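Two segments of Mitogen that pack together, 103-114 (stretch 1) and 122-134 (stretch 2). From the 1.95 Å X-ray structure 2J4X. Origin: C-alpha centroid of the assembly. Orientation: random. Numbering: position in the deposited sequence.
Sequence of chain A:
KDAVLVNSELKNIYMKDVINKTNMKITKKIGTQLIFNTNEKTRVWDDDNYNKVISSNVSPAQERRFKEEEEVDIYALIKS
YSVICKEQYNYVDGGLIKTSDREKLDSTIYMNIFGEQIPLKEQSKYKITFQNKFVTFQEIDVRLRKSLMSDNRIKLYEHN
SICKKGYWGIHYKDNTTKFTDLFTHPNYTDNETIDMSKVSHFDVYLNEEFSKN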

ATOM      1  N   GLU A 103      -7.626  -1.433 -16.602  1.00 54.52           N
ATOM      2  CA  GLU A 103      -8.425  -2.487 -17.211  1.00 54.10           C
ATOM      3  C   GLU A 103      -9.117  -3.076 -15.976  1.00 53.00           C
ATOM      4  O   GLU A 103      -8.504  -3.150 -14.909  1.00 53.06           O
ATOM      5  CB  GLU A 103      -7.522  -3.537 -17.855  1.00 56.05           C
ATOM      6  CG  GLU A 103      -8.257  -4.808 -18.234  1.00 61.25           C
ATOM      7  CD  GLU A 103      -7.334  -6.005 -18.427  1.00 63.97           C
ATOM      8  OE1 GLU A 103      -6.528  -5.998 -19.387  1.00 66.07           O
ATOM      9  OE2 GLU A 103      -7.420  -6.955 -17.613  1.00 65.39           O
ATOM     10  N   LYS A 104     -10.383  -3.471 -16.092  1.00 51.68           N
ATOM     11  CA  LYS A 104     -11.091  -4.016 -14.939  1.00 49.71           C
ATOM     12  C   LYS A 104     -10.864  -5.492 -14.801  1.00 47.67           C
ATOM     13  O   LYS A 104     -10.639  -6.196 -15.785  1.00 47.29           O
ATOM     14  CB  LYS A 104     -12.587  -3.721 -15.026  1.00 51.74           C
ATOM     15  CG  LYS A 104     -12.866  -2.232 -14.969  1.00 54.75           C
ATOM     16  CD  LYS A 104     -14.340  -1.881 -15.082  1.00 56.40           C
ATOM     17  CE  LYS A 104     -14.487  -0.383 -15.299  1.00 57.57           C
ATOM     18  NZ  LYS A 104     -13.679   0.363 -14.282  1.00 58.47           N
ATOM     19  N   LEU A 105     -10.919  -5.950 -13.559  1.00 45.98           N
ATOM     20  CA  LEU A 105     -10.698  -7.353 -13.237  1.00 45.61           C
ATOM     21  C   LEU A 105     -11.126  -7.624 -11.789  1.00 45.37           C
ATOM     22  O   LEU A 105     -10.642  -6.994 -10.853  1.00 44.78           O
ATOM     23  CB  LEU A 105      -9.208  -7.704 -13.411  1.00 44.99           C
ATOM     24  CG  LEU A 105      -8.787  -9.161 -13.209  1.00 45.29           C
ATOM     25  CD1 LEU A 105      -9.198  -9.957 -14.435  1.00 46.93           C
ATOM     26  CD2 LEU A 105      -7.289  -9.263 -12.971  1.00 44.69           C
ATOM     27  N   ASP A 106     -12.038  -8.562 -11.599  1.00 45.61           N
ATOM     28  CA  ASP A 106     -12.467  -8.868 -10.256  1.00 46.52           C
ATOM     29  C   ASP A 106     -11.571  -9.930  -9.653  1.00 45.59           C
ATOM     30  O   ASP A 106     -11.510 -11.054 -10.148  1.00 45.34           O
ATOM     31  CB  ASP A 106     -13.910  -9.340 -10.261  1.00 50.09           C
ATOM     32  CG  ASP A 106     -14.870  -8.232 -10.621  1.00 54.98           C
ATOM     33  OD1 ASP A 106     -14.711  -7.109 -10.072  1.00 56.39           O
ATOM     34  OD2 ASP A 106     -15.786  -8.484 -11.445  1.00 59.58           O
ATOM     35  N   SER A 107     -10.858  -9.557  -8.596  1.00 43.96           N
ATOM     36  CA  SER A 107      -9.977 -10.489  -7.913  1.00 41.91           C
ATOM     37  C   SER A 107     -10.288 -10.485  -6.440  1.00 42.92           C
ATOM     38  O   SER A 107     -10.497  -9.422  -5.844  1.00 43.40           O
ATOM     39  CB  SER A 107      -8.513 -10.093  -8.069  1.00 38.63           C
ATOM     40  OG  SER A 107      -8.101 -10.156  -9.410  1.00 39.72           O
ATOM     41  N   THR A 108     -10.342 -11.678  -5.858  1.00 42.52           N
ATOM     42  CA  THR A 108     -10.550 -11.815  -4.423  1.00 41.95           C
ATOM     43  C   THR A 108      -9.359 -12.661  -4.039  1.00 42.89           C
ATOM     44  O   THR A 108      -9.362 -13.881  -4.226  1.00 43.10           O
ATOM     45  CB  THR A 108     -11.860 -12.549  -4.064  1.00 41.40           C
ATOM     46  OG1 THR A 108     -12.967 -11.659  -4.234  1.00 41.66           O
ATOM     47  CG2 THR A 108     -11.837 -13.019  -2.625  1.00 41.23           C
ATOM     48  N   ILE A 109      -8.319 -11.995  -3.540  1.00 43.41           N
ATOM     49  CA  ILE A 109      -7.097 -12.682  -3.146  1.00 42.53           C
ATOM     50  C   ILE A 109      -7.072 -12.998  -1.656  1.00 41.15           C
ATOM     51  O   ILE A 109      -7.355 -12.139  -0.820  1.00 38.60           O
ATOM     52  CB  ILE A 109      -5.850 -11.840  -3.552  1.00 43.11           C
ATOM     53  CG1 ILE A 109      -5.863 -11.603  -5.070  1.00 42.27           C
ATOM     54  CG2 ILE A 109      -4.563 -12.585  -3.207  1.00 42.57           C
ATOM     55  CD1 ILE A 109      -5.723 -12.876  -5.873  1.00 42.28           C
ATOM     56  N   TYR A 110      -6.754 -14.255  -1.344  1.00 41.53           N
ATOM     57  CA  TYR A 110      -6.674 -14.722   0.033  1.00 41.65           C
ATOM     58  C   TYR A 110      -5.340 -14.394   0.692  1.00 41.69           C
ATOM     59  O   TYR A 110      -4.274 -14.382   0.062  1.00 39.84           O
ATOM     60  CB  TYR A 110      -6.978 -16.239   0.134  1.00 42.27           C
ATOM     61  CG  TYR A 110      -8.462 -16.500   0.219  1.00 44.26           C
ATOM     62  CD1 TYR A 110      -9.268 -16.392  -0.917  1.00 46.67           C
ATOM     63  CD2 TYR A 110      -9.090 -16.653   1.458  1.00 45.06           C
ATOM     64  CE1 TYR A 110     -10.674 -16.403  -0.823  1.00 48.82           C
ATOM     65  CE2 TYR A 110     -10.486 -16.664   1.573  1.00 46.86           C
ATOM     66  CZ  TYR A 110     -11.279 -16.530   0.427  1.00 49.75           C
ATOM     67  OH  TYR A 110     -12.664 -16.455   0.519  1.00 50.25           O
ATOM     68  N   MET A 111      -5.445 -14.103   1.983  1.00 42.59           N
ATOM     69  CA  MET A 111      -4.318 -13.757   2.825  1.00 43.75           C
ATOM     70  C   MET A 111      -4.176 -14.945   3.786  1.00 43.52           C
ATOM     71  O   MET A 111      -5.092 -15.249   4.548  1.00 44.40           O
ATOM     72  CB  MET A 111      -4.664 -12.458   3.571  1.00 44.28           C
ATOM     73  CG  MET A 111      -3.522 -11.676   4.188  1.00 44.87           C
ATOM     74  SD  MET A 111      -4.152 -10.038   4.690  1.00 46.34           S
ATOM     75  CE  MET A 111      -4.502 -10.337   6.386  1.00 47.86           C
ATOM     76  N   ASN A 112      -3.048 -15.643   3.705  1.00 43.70           N
ATOM     77  CA  ASN A 112      -2.766 -16.785   4.577  1.00 43.28           C
ATOM     78  C   ASN A 112      -1.878 -16.269   5.680  1.00 42.38           C
ATOM     79  O   ASN A 112      -0.784 -15.762   5.400  1.00 42.68           O
ATOM     80  CB  ASN A 112      -1.997 -17.869   3.835  1.00 44.07           C
ATOM     81  CG  ASN A 112      -2.758 -18.420   2.666  1.00 45.33           C
ATOM     82  OD1 ASN A 112      -2.166 -18.754   1.632  1.00 46.28           O
ATOM     83  ND2 ASN A 112      -4.079 -18.533   2.817  1.00 44.17           N
ATOM     84  N   ILE A 113      -2.336 -16.403   6.922  1.00 40.79           N
ATOM     85  CA  ILE A 113      -1.572 -15.937   8.065  1.00 39.26           C
ATOM     86  C   ILE A 113      -0.941 -17.117   8.794  1.00 40.81           C
ATOM     87  O   ILE A 113      -1.631 -18.042   9.196  1.00 41.00           O
ATOM     88  CB  ILE A 113      -2.451 -15.147   9.015  1.00 36.91           C
ATOM     89  CG1 ILE A 113      -3.232 -14.098   8.232  1.00 35.61           C
ATOM     90  CG2 ILE A 113      -1.586 -14.483  10.060  1.00 38.18           C
ATOM     91  CD1 ILE A 113      -4.109 -13.220   9.083  1.00 35.91           C
ATOM     92  N   PHE A 114       0.383 -17.078   8.937  1.00 43.12           N
ATOM     93  CA  PHE A 114       1.141 -18.136   9.589  1.00 45.24           C
ATOM     94  C   PHE A 114       1.815 -17.626  10.826  1.00 46.51           C
ATOM     95  O   PHE A 114       2.290 -16.495  10.851  1.00 46.35           O
ATOM     96  CB  PHE A 114       2.188 -18.704   8.637  1.00 45.82           C
ATOM     97  CG  PHE A 114       1.596 -19.322   7.405  1.00 48.76           C
ATOM     98  CD1 PHE A 114       1.762 -18.727   6.161  1.00 49.68           C
ATOM     99  CD2 PHE A 114       0.843 -20.487   7.492  1.00 49.48           C
ATOM    100  CE1 PHE A 114       1.185 -19.286   5.029  1.00 50.47           C
ATOM    101  CE2 PHE A 114       0.264 -21.049   6.365  1.00 48.97           C
ATOM    102  CZ  PHE A 114       0.436 -20.448   5.134  1.00 49.25           C
TER
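Stretch 2, residues 122-134: EQSKYKITFQNKF

Stretch 2 lies alongside stretch 1 as the neighbouring strand of an antiparallel sheet. Stretch 1 is extended from Lys104 to Phe114. Stretch 2 opens with a weakly bonded bit of helix at Glu122 and Gln123, turns through Ser124 and continues as a strand that ends at Asn132. The two strand axes approach to 3.9 Å, with 167° between their N-to-C directions, and 1138 Å² is buried, both sides summed.

The backbone ladder sets the register. Ser107 faces Phe130 through a reciprocal pair of hydrogen bonds, Ser107 N to Phe130 O and Phe130 N to Ser107 O, both 2.8 Å. Two residues on, Ile109 faces Ile128 in the same way, with Ile109 N to Ile128 O at 2.9 Å and Ile128 N to Ile109 O at 2.7 Å. Between these pairs Thr108 sits opposite Thr129, CA to CA 4.4 Å, and beyond them Tyr110 sits opposite Lys127, CA to CA 4.1 Å; these are the narrow, non-hydrogen-bonded positions. Met111 N then donates to Tyr126 O at 2.7 Å. Where stretch 2 turns, Ile113 N reaches Gln123 O at 2.7 Å, so the contact continues past the regular ladder. At the other end a beta bulge shifts the register by one between Lys104 and Ser107: Leu105 N bonds Gln131 O at 2.8 Å, and Lys133 N bonds Glu103 O at 3.1 Å. CA-H...O contacts fill in between, among them Thr129 CA to Ser107 O at 3.3 Å and Lys127 CA to Ile109 O at 3.2 Å.

Three waters bridge the stretches. Beside the bulge, water 2 donates to Leu105 O (2.8 Å) and Asn132 O (2.7 Å) and accepts from Ser107 OG (2.8 Å). Water 1 accepts from Glu103 N at 2.9 Å and Phe134 N at 3.2 Å, bridging the two stretches at the outer end of the pairing. Near the turn, water 3 lies 2.7 Å from Met111 O and accepts from Tyr126 N at 3.1 Å.

Apolar side chains gather on the face bearing Ile109, Met111, Tyr126, Ile128 and Phe130. Met111 CE lies 3.8 Å from Tyr126 CB, and Met111 SD is 4.2 Å from Ile128 CD1. Ile113 CD1 comes to 3.6 Å from Tyr126 CD1, while Ile109 CG1 meets Phe130 CD1 more loosely at 4.4 Å.

The other face, with Thr108, Tyr110, Lys127 and Thr129, is more open. Lys127 CB sits over one face of the Tyr110 ring, 4.0 Å from its centroid, in a CH-pi contact; the lysine is not modelled beyond CB. Ser124 O lies at the edge of the same ring, 3.6 Å from Tyr110 CD2. Thr108 OG1 and Thr129 OG1 share a weak hydrogen bond of 3.4 Å.

At the bulged end Glu103 OE2 and Lys133 NZ form a long salt bridge of 3.8 Å.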

ATOM      1  N   GLU A 122      -8.079 -18.723  11.781  1.00 45.58           N
ATOM      2  CA  GLU A 122      -7.744 -17.372  11.334  1.00 48.48           C
ATOM      3  C   GLU A 122      -6.734 -17.452  10.201  1.00 48.71           C
ATOM      4  O   GLU A 122      -6.433 -16.445   9.555  1.00 48.03           O
ATOM      5  CB  GLU A 122      -7.115 -16.546  12.461  1.00 51.78           C
ATOM      6  CG  GLU A 122      -7.727 -16.709  13.860  1.00 57.81           C
ATOM      7  CD  GLU A 122      -9.154 -16.204  13.964  1.00 59.79           C
ATOM      8  OE1 GLU A 122      -9.415 -15.054  13.568  1.00 62.76           O
ATOM      9  OE2 GLU A 122     -10.021 -16.951  14.452  1.00 61.69           O
ATOM     10  N   GLN A 123      -6.217 -18.655   9.966  1.00 48.82           N
ATOM     11  CA  GLN A 123      -5.207 -18.864   8.938  1.00 49.54           C
ATOM     12  C   GLN A 123      -5.554 -18.378   7.549  1.00 49.44           C
ATOM     13  O   GLN A 123      -4.738 -17.732   6.902  1.00 50.05           O
ATOM     14  CB  GLN A 123      -4.809 -20.335   8.843  1.00 50.82           C
ATOM     15  CG  GLN A 123      -3.756 -20.577   7.760  1.00 52.61           C
ATOM     16  CD  GLN A 123      -3.091 -21.930   7.871  1.00 54.23           C
ATOM     17  OE1 GLN A 123      -2.264 -22.159   8.762  1.00 54.58           O
ATOM     18  NE2 GLN A 123      -3.451 -22.843   6.965  1.00 54.10           N
ATOM     19  N   SER A 124      -6.748 -18.698   7.069  1.00 49.99           N
ATOM     20  CA  SER A 124      -7.132 -18.259   5.734  1.00 49.31           C
ATOM     21  C   SER A 124      -8.547 -17.693   5.698  1.00 48.48           C
ATOM     22  O   SER A 124      -9.315 -17.971   4.784  1.00 48.81           O
ATOM     23  CB  SER A 124      -6.978 -19.420   4.725  1.00 50.67           C
ATOM     24  OG  SER A 124      -5.615 -19.832   4.575  1.00 48.14           O
ATOM     25  N   LYS A 125      -8.900 -16.888   6.689  1.00 48.07           N
ATOM     26  CA  LYS A 125     -10.226 -16.313   6.687  1.00 48.38           C
ATOM     27  C   LYS A 125     -10.219 -14.950   5.999  1.00 47.84           C
ATOM     28  O   LYS A 125     -11.265 -14.469   5.554  1.00 48.90           O
ATOM     29  CB  LYS A 125     -10.769 -16.196   8.111  1.00 50.91           C
ATOM     30  CG  LYS A 125     -10.057 -15.197   8.980  1.00 53.92           C
ATOM     31  CD  LYS A 125     -11.023 -14.643  10.014  1.00 56.91           C
ATOM     32  CE  LYS A 125     -10.374 -13.562  10.871  1.00 58.26           C
ATOM     33  NZ  LYS A 125     -11.385 -12.797  11.666  1.00 60.14           N
ATOM     34  N   TYR A 126      -9.034 -14.344   5.888  1.00 46.15           N
ATOM     35  CA  TYR A 126      -8.874 -13.031   5.242  1.00 44.24           C
ATOM     36  C   TYR A 126      -8.638 -13.027   3.735  1.00 42.67           C
ATOM     37  O   TYR A 126      -7.770 -13.735   3.216  1.00 41.97           O
ATOM     38  CB  TYR A 126      -7.735 -12.253   5.886  1.00 44.53           C
ATOM     39  CG  TYR A 126      -8.067 -11.751   7.257  1.00 45.52           C
ATOM     40  CD1 TYR A 126      -7.526 -12.353   8.388  1.00 46.64           C
ATOM     41  CD2 TYR A 126      -8.929 -10.673   7.424  1.00 46.23           C
ATOM     42  CE1 TYR A 126      -7.835 -11.886   9.663  1.00 48.64           C
ATOM     43  CE2 TYR A 126      -9.247 -10.197   8.686  1.00 48.25           C
ATOM     44  CZ  TYR A 126      -8.696 -10.805   9.803  1.00 48.47           C
ATOM     45  OH  TYR A 126      -9.005 -10.325  11.052  1.00 49.31           O
ATOM     46  N   LYS A 127      -9.424 -12.192   3.055  1.00 42.28           N
ATOM     47  CA  LYS A 127      -9.364 -11.996   1.603  1.00 40.49           C
ATOM     48  C   LYS A 127      -9.324 -10.476   1.350  1.00 39.56           C
ATOM     49  O   LYS A 127      -9.873  -9.694   2.137  1.00 39.87           O
ATOM     50  CB  LYS A 127     -10.607 -12.610   0.932  1.00 37.64           C
ATOM     51  N   ILE A 128      -8.630 -10.051   0.293  1.00 38.26           N
ATOM     52  CA  ILE A 128      -8.582  -8.627  -0.069  1.00 35.15           C
ATOM     53  C   ILE A 128      -9.113  -8.618  -1.487  1.00 33.14           C
ATOM     54  O   ILE A 128      -8.649  -9.374  -2.345  1.00 32.81           O
ATOM     55  CB  ILE A 128      -7.140  -8.021  -0.093  1.00 34.98           C
ATOM     56  CG1 ILE A 128      -6.467  -8.140   1.284  1.00 35.30           C
ATOM     57  CG2 ILE A 128      -7.212  -6.539  -0.469  1.00 33.12           C
ATOM     58  CD1 ILE A 128      -4.997  -7.648   1.298  1.00 33.35           C
ATOM     59  N   THR A 129     -10.097  -7.770  -1.727  1.00 33.28           N
ATOM     60  CA  THR A 129     -10.703  -7.668  -3.045  1.00 33.03           C
ATOM     61  C   THR A 129     -10.183  -6.486  -3.876  1.00 32.36           C
ATOM     62  O   THR A 129     -10.046  -5.367  -3.367  1.00 30.35           O
ATOM     63  CB  THR A 129     -12.256  -7.576  -2.917  1.00 34.38           C
ATOM     64  OG1 THR A 129     -12.778  -8.815  -2.401  1.00 35.42           O
ATOM     65  CG2 THR A 129     -12.889  -7.291  -4.267  1.00 36.28           C
ATOM     66  N   PHE A 130      -9.876  -6.771  -5.151  1.00 34.31           N
ATOM     67  CA  PHE A 130      -9.401  -5.779  -6.141  1.00 34.60           C
ATOM     68  C   PHE A 130     -10.291  -5.830  -7.397  1.00 35.36           C
ATOM     69  O   PHE A 130     -10.818  -6.883  -7.761  1.00 34.02           O
ATOM     70  CB  PHE A 130      -7.956  -6.053  -6.566  1.00 31.37           C
ATOM     71  CG  PHE A 130      -6.999  -6.138  -5.426  1.00 30.20           C
ATOM     72  CD1 PHE A 130      -6.755  -7.351  -4.795  1.00 30.16           C
ATOM     73  CD2 PHE A 130      -6.341  -5.006  -4.968  1.00 30.32           C
ATOM     74  CE1 PHE A 130      -5.862  -7.438  -3.718  1.00 30.48           C
ATOM     75  CE2 PHE A 130      -5.451  -5.089  -3.897  1.00 30.30           C
ATOM     76  CZ  PHE A 130      -5.216  -6.307  -3.277  1.00 28.82           C
ATOM     77  N   GLN A 131     -10.453  -4.692  -8.055  1.00 36.74           N
ATOM     78  CA  GLN A 131     -11.274  -4.663  -9.248  1.00 40.85           C
ATOM     79  C   GLN A 131     -10.558  -4.187 -10.520  1.00 41.83           C
ATOM     80  O   GLN A 131     -11.215  -3.965 -11.552  1.00 42.28           O
ATOM     81  CB  GLN A 131     -12.528  -3.831  -9.000  1.00 43.08           C
ATOM     82  CG  GLN A 131     -12.258  -2.424  -8.608  1.00 47.30           C
ATOM     83  CD  GLN A 131     -13.505  -1.734  -8.128  1.00 50.43           C
ATOM     84  OE1 GLN A 131     -14.352  -1.316  -8.926  1.00 52.04           O
ATOM     85  NE2 GLN A 131     -13.638  -1.619  -6.808  1.00 52.22           N
ATOM     86  N   ASN A 132      -9.224  -4.042 -10.437  1.00 41.54           N
ATOM     87  CA  ASN A 132      -8.364  -3.651 -11.568  1.00 39.53           C
ATOM     88  C   ASN A 132      -7.246  -4.668 -11.718  1.00 38.83           C
ATOM     89  O   ASN A 132      -6.757  -5.219 -10.725  1.00 39.61           O
ATOM     90  CB  ASN A 132      -7.771  -2.272 -11.349  1.00 40.37           C
ATOM     91  CG  ASN A 132      -8.793  -1.196 -11.507  1.00 41.49           C
ATOM     92  OD1 ASN A 132      -9.399  -1.083 -12.574  1.00 44.94           O
ATOM     93  ND2 ASN A 132      -9.017  -0.401 -10.455  1.00 40.20           N
ATOM     94  N   LYS A 133      -6.849  -4.923 -12.962  1.00 37.94           N
ATOM     95  CA  LYS A 133      -5.802  -5.895 -13.258  1.00 37.38           C
ATOM     96  C   LYS A 133      -4.480  -5.411 -12.693  1.00 36.70           C
ATOM     97  O   LYS A 133      -3.620  -6.206 -12.289  1.00 35.45           O
ATOM     98  CB  LYS A 133      -5.679  -6.068 -14.767  1.00 38.80           C
ATOM     99  CG  LYS A 133      -4.649  -7.089 -15.199  1.00 41.73           C
ATOM    100  CD  LYS A 133      -4.656  -7.246 -16.704  1.00 41.76           C
ATOM    101  CE  LYS A 133      -4.177  -8.623 -17.059  1.00 44.90           C
ATOM    102  NZ  LYS A 133      -5.053  -9.642 -16.409  1.00 47.29           N
ATOM    103  N   PHE A 134      -4.333  -4.086 -12.682  1.00 36.96           N
ATOM    104  CA  PHE A 134      -3.132  -3.436 -12.180  1.00 36.35           C
ATOM    105  C   PHE A 134      -3.432  -2.620 -10.942  1.00 33.46           C
ATOM    106  O   PHE A 134      -4.302  -1.766 -10.954  1.00 32.09           O
ATOM    107  CB  PHE A 134      -2.491  -2.557 -13.285  1.00 39.17           C
ATOM    108  CG  PHE A 134      -1.888  -3.371 -14.415  1.00 41.96           C
ATOM    109  CD1 PHE A 134      -2.611  -3.618 -15.587  1.00 43.23           C
ATOM    110  CD2 PHE A 134      -0.657  -4.028 -14.239  1.00 41.93           C
ATOM    111  CE1 PHE A 134      -2.120  -4.521 -16.560  1.00 43.44           C
ATOM    112  CE2 PHE A 134      -0.168  -4.926 -15.203  1.00 41.63           C
ATOM    113  CZ  PHE A 134      -0.903  -5.173 -16.360  1.00 42.24           C
TER
HETATM  114  O   HOH W   1      -5.630  -1.962 -14.617  1.00 33.38           O
HETATM  115  O   HOH W   2      -8.074  -7.351  -9.687  1.00 28.37           O
HETATM  116  O   HOH W   3      -6.197 -14.869   6.934  1.00 34.20           O